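Local coordinates for erythrocyte membrane protein 1 (Plasmodium falciparum, PDB 2XU0), which probably binds host cell-surface receptors through adhesive domains such as this rosetting NTS-DBL1 head, the N-terminal piece of a much longer membrane protein, at residues Phe196-Asp201 / Phe312-Glu317. The protein carries 10 engineered substitutions. Residues are numbered along the deposited sequence; the frame is centred on the assembly and turned at random.
Sequences FADIGD and FLRWFE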
ATOM      1  N   PHE A 196      -4.245  -3.807   7.856  1.00 25.83           N
ATOM      2  CA  PHE A 196      -3.928  -4.200   9.238  1.00 24.38           C
ATOM      3  C   PHE A 196      -2.899  -3.227   9.803  1.00 28.09           C
ATOM      4  O   PHE A 196      -3.030  -2.761  10.952  1.00 29.39           O
ATOM      5  CB  PHE A 196      -3.309  -5.599   9.229  1.00 25.80           C
ATOM      6  CG  PHE A 196      -2.884  -6.155  10.563  1.00 26.83           C
ATOM      7  CD1 PHE A 196      -3.821  -6.418  11.558  1.00 30.07           C
ATOM      8  CD2 PHE A 196      -1.569  -6.560  10.774  1.00 28.84           C
ATOM      9  CE1 PHE A 196      -3.443  -7.068  12.749  1.00 31.46           C
ATOM     10  CE2 PHE A 196      -1.183  -7.186  11.968  1.00 30.48           C
ATOM     11  CZ  PHE A 196      -2.112  -7.405  12.960  1.00 29.98           C
ATOM     12  N   ALA A 197      -1.871  -2.939   8.996  1.00 24.23           N
ATOM     13  CA  ALA A 197      -0.794  -1.985   9.372  1.00 25.79           C
ATOM     14  C   ALA A 197      -1.321  -0.533   9.549  1.00 29.91           C
ATOM     15  O   ALA A 197      -0.973   0.121  10.529  1.00 28.63           O
ATOM     16  CB  ALA A 197       0.327  -2.034   8.350  1.00 26.33           C
ATOM     17  N   ASP A 198      -2.210  -0.073   8.654  1.00 28.16           N
ATOM     18  CA  ASP A 198      -2.819   1.254   8.786  1.00 27.15           C
ATOM     19  C   ASP A 198      -3.706   1.332  10.042  1.00 30.66           C
ATOM     20  O   ASP A 198      -3.671   2.343  10.742  1.00 30.01           O
ATOM     21  CB  ASP A 198      -3.607   1.654   7.510  1.00 28.30           C
ATOM     22  CG  ASP A 198      -2.749   2.124   6.340  1.00 31.27           C
ATOM     23  OD1 ASP A 198      -1.579   2.508   6.568  1.00 30.00           O
ATOM     24  OD2 ASP A 198      -3.251   2.127   5.202  1.00 34.04           O
ATOM     25  N   ILE A 199      -4.476   0.244  10.347  1.00 27.57           N
ATOM     26  CA  ILE A 199      -5.331   0.161  11.544  1.00 25.40           C
ATOM     27  C   ILE A 199      -4.497   0.262  12.790  1.00 29.09           C
ATOM     28  O   ILE A 199      -4.845   1.010  13.713  1.00 30.81           O
ATOM     29  CB  ILE A 199      -6.282  -1.079  11.537  1.00 27.04           C
ATOM     30  CG1 ILE A 199      -7.417  -0.862  10.474  1.00 28.26           C
ATOM     31  CG2 ILE A 199      -6.888  -1.282  12.938  1.00 25.53           C
ATOM     32  CD1 ILE A 199      -8.154  -2.197   9.934  1.00 30.26           C
ATOM     33  N   GLY A 200      -3.402  -0.477  12.820  1.00 25.87           N
ATOM     34  CA  GLY A 200      -2.453  -0.409  13.937  1.00 26.65           C
ATOM     35  C   GLY A 200      -1.920   0.999  14.133  1.00 31.40           C
ATOM     36  O   GLY A 200      -1.826   1.471  15.273  1.00 29.10           O
ATOM     37  N   ASP A 201      -1.608   1.702  13.010  1.00 28.68           N
ATOM     38  CA  ASP A 201      -1.151   3.097  13.142  1.00 29.63           C
ATOM     39  C   ASP A 201      -2.243   4.046  13.603  1.00 32.82           C
ATOM     40  O   ASP A 201      -1.948   4.973  14.347  1.00 32.10           O
ATOM     41  CB  ASP A 201      -0.389   3.599  11.896  1.00 31.74           C
ATOM     42  CG  ASP A 201       1.008   3.002  11.806  1.00 36.10           C
ATOM     43  OD1 ASP A 201       1.476   2.417  12.819  1.00 34.67           O
ATOM     44  OD2 ASP A 201       1.589   3.019  10.705  1.00 40.32           O
ATOM     45  N   PHE A 312       5.132   5.654   6.019  1.00 27.39           N
ATOM     46  CA  PHE A 312       5.601   6.263   4.778  1.00 26.37           C
ATOM     47  C   PHE A 312       6.231   5.191   3.856  1.00 27.17           C
ATOM     48  O   PHE A 312       5.999   5.207   2.656  1.00 28.05           O
ATOM     49  CB  PHE A 312       6.616   7.420   5.068  1.00 28.71           C
ATOM     50  CG  PHE A 312       7.394   7.777   3.817  1.00 29.40           C
ATOM     51  CD1 PHE A 312       6.773   8.436   2.757  1.00 30.78           C
ATOM     52  CD2 PHE A 312       8.707   7.337   3.644  1.00 30.40           C
ATOM     53  CE1 PHE A 312       7.438   8.620   1.539  1.00 30.63           C
ATOM     54  CE2 PHE A 312       9.379   7.553   2.437  1.00 32.90           C
ATOM     55  CZ  PHE A 312       8.744   8.210   1.397  1.00 30.18           C
ATOM     56  N   LEU A 313       7.061   4.295   4.412  1.00 23.83           N
ATOM     57  CA  LEU A 313       7.702   3.226   3.632  1.00 24.51           C
ATOM     58  C   LEU A 313       6.666   2.232   3.063  1.00 29.26           C
ATOM     59  O   LEU A 313       6.794   1.777   1.921  1.00 29.29           O
ATOM     60  CB  LEU A 313       8.768   2.488   4.493  1.00 24.16           C
ATOM     61  CG  LEU A 313       9.944   3.371   4.940  1.00 27.58           C
ATOM     62  CD1 LEU A 313      10.873   2.618   5.869  1.00 26.34           C
ATOM     63  CD2 LEU A 313      10.690   4.001   3.717  1.00 24.28           C
ATOM     64  N   ARG A 314       5.661   1.898   3.861  1.00 25.59           N
ATOM     65  CA  ARG A 314       4.562   1.019   3.447  1.00 26.07           C
ATOM     66  C   ARG A 314       3.776   1.689   2.330  1.00 29.46           C
ATOM     67  O   ARG A 314       3.465   1.034   1.367  1.00 30.41           O
ATOM     68  CB  ARG A 314       3.592   0.789   4.601  1.00 23.89           C
ATOM     69  CG  ARG A 314       4.174   0.024   5.769  1.00 26.92           C
ATOM     70  CD  ARG A 314       3.075  -0.463   6.681  1.00 27.39           C
ATOM     71  NE  ARG A 314       1.980   0.494   6.920  1.00 27.65           N
ATOM     72  CZ  ARG A 314       1.749   1.104   8.076  1.00 30.15           C
ATOM     73  NH1 ARG A 314       2.599   0.982   9.082  1.00 26.81           N
ATOM     74  NH2 ARG A 314       0.700   1.896   8.211  1.00 26.29           N
ATOM     75  N   TRP A 315       3.477   2.996   2.453  1.00 25.35           N
ATOM     76  CA  TRP A 315       2.711   3.702   1.426  1.00 26.26           C
ATOM     77  C   TRP A 315       3.441   3.848   0.116  1.00 28.68           C
ATOM     78  O   TRP A 315       2.812   3.748  -0.930  1.00 26.67           O
ATOM     79  CB  TRP A 315       2.239   5.076   1.917  1.00 25.26           C
ATOM     80  CG  TRP A 315       1.198   5.057   3.010  1.00 26.18           C
ATOM     81  CD1 TRP A 315       0.492   3.979   3.480  1.00 28.54           C
ATOM     82  CD2 TRP A 315       0.601   6.224   3.609  1.00 25.78           C
ATOM     83  NE1 TRP A 315      -0.441   4.401   4.415  1.00 28.38           N
ATOM     84  CE2 TRP A 315      -0.417   5.775   4.485  1.00 29.83           C
ATOM     85  CE3 TRP A 315       0.835   7.608   3.490  1.00 26.51           C
ATOM     86  CZ2 TRP A 315      -1.170   6.668   5.278  1.00 29.27           C
ATOM     87  CZ3 TRP A 315       0.113   8.486   4.297  1.00 27.70           C
ATOM     88  CH2 TRP A 315      -0.867   8.017   5.184  1.00 28.26           C
ATOM     89  N   PHE A 316       4.768   4.078   0.168  1.00 25.78           N
ATOM     90  CA  PHE A 316       5.582   4.228  -1.019  1.00 24.83           C
ATOM     91  C   PHE A 316       5.699   2.850  -1.710  1.00 26.39           C
ATOM     92  O   PHE A 316       5.676   2.785  -2.931  1.00 26.24           O
ATOM     93  CB  PHE A 316       6.969   4.808  -0.603  1.00 26.57           C
ATOM     94  CG  PHE A 316       7.879   5.369  -1.675  1.00 26.95           C
ATOM     95  CD1 PHE A 316       7.447   5.479  -3.000  1.00 28.41           C
ATOM     96  CD2 PHE A 316       9.185   5.765  -1.367  1.00 26.33           C
ATOM     97  CE1 PHE A 316       8.294   6.003  -3.994  1.00 28.02           C
ATOM     98  CE2 PHE A 316      10.040   6.255  -2.364  1.00 28.07           C
ATOM     99  CZ  PHE A 316       9.585   6.395  -3.664  1.00 26.90           C
ATOM    100  N   GLU A 317       5.805   1.754  -0.932  1.00 21.88           N
ATOM    101  CA  GLU A 317       5.885   0.399  -1.499  1.00 22.21           C
ATOM    102  C   GLU A 317       4.535   0.071  -2.189  1.00 26.44           C
ATOM    103  O   GLU A 317       4.525  -0.471  -3.286  1.00 25.39           O
ATOM    104  CB  GLU A 317       6.235  -0.641  -0.400  1.00 23.52           C
ATOM    105  CG  GLU A 317       6.346  -2.072  -0.894  1.00 32.29           C
ATOM    106  CD  GLU A 317       5.052  -2.854  -1.052  1.00 43.88           C
ATOM    107  OE1 GLU A 317       4.029  -2.471  -0.442  1.00 31.82           O
ATOM    108  OE2 GLU A 317       5.058  -3.835  -1.827  1.00 32.78           O
TER
HETATM  109  O   HOH W   1      -0.118   0.202   4.934  1.00 31.94           O
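Ala197 and Arg314 have the closest CA atoms of two helical segments, 196-201 and 312-317, which run roughly antiparallel at 152° with their axes 11.3 Å apart. That spacing is too wide for backbones to touch, and Arg314 bridges it. Its chain bends at chi3 (-41°) and lays the guanidinium over the methyl of Ala197, whose CB sits over one face, toward the rim, 3.3 Å from Arg314 NE. The carboxylates work at the edge. Asp201 comes tip to tip with the arginine, and its OD2 accepts from both end nitrogens, 2.8 Å from NH1 and 2.9 Å from NH2 of Arg314. Both bonds arrive from the same side, well above the carboxylate plane, and are rather bent. Asp198 instead runs alongside the arginine: its OD1 accepts a straighter bond from Arg314 NH2 at 2.9 Å, on the anti side. Trp315 NE1 reaches Asp198 OD1 from the opposite face, on the syn side, at 3.1 Å, with the indole plane turned 79° from the carboxylate. A water accepts from the N-H of Arg314 NE, at 2.9 Å. Further partners surround the network: Arg134 pairs with Asp198 OD2, Gln311 also donates to Asp198 OD1, Arg204 pairs with Asp201 OD1, and Val309 O accepts from Arg314 NH1. The side chain of Trp315 also lies about 4 Å from that of Ile118, one of the residues of the magnesium site. The contact thus ties helix 186-204 to the start of helix 311-338 inside the helical Duffy-binding-like fold, by polar chemistry in a buried setting. Taken alone, two aspartates around one arginine would carry surplus negative charge, which Arg134 and Arg204 probably more than balance; with five donor N-H groups engaged, the guanidinium should have little freedom to turn.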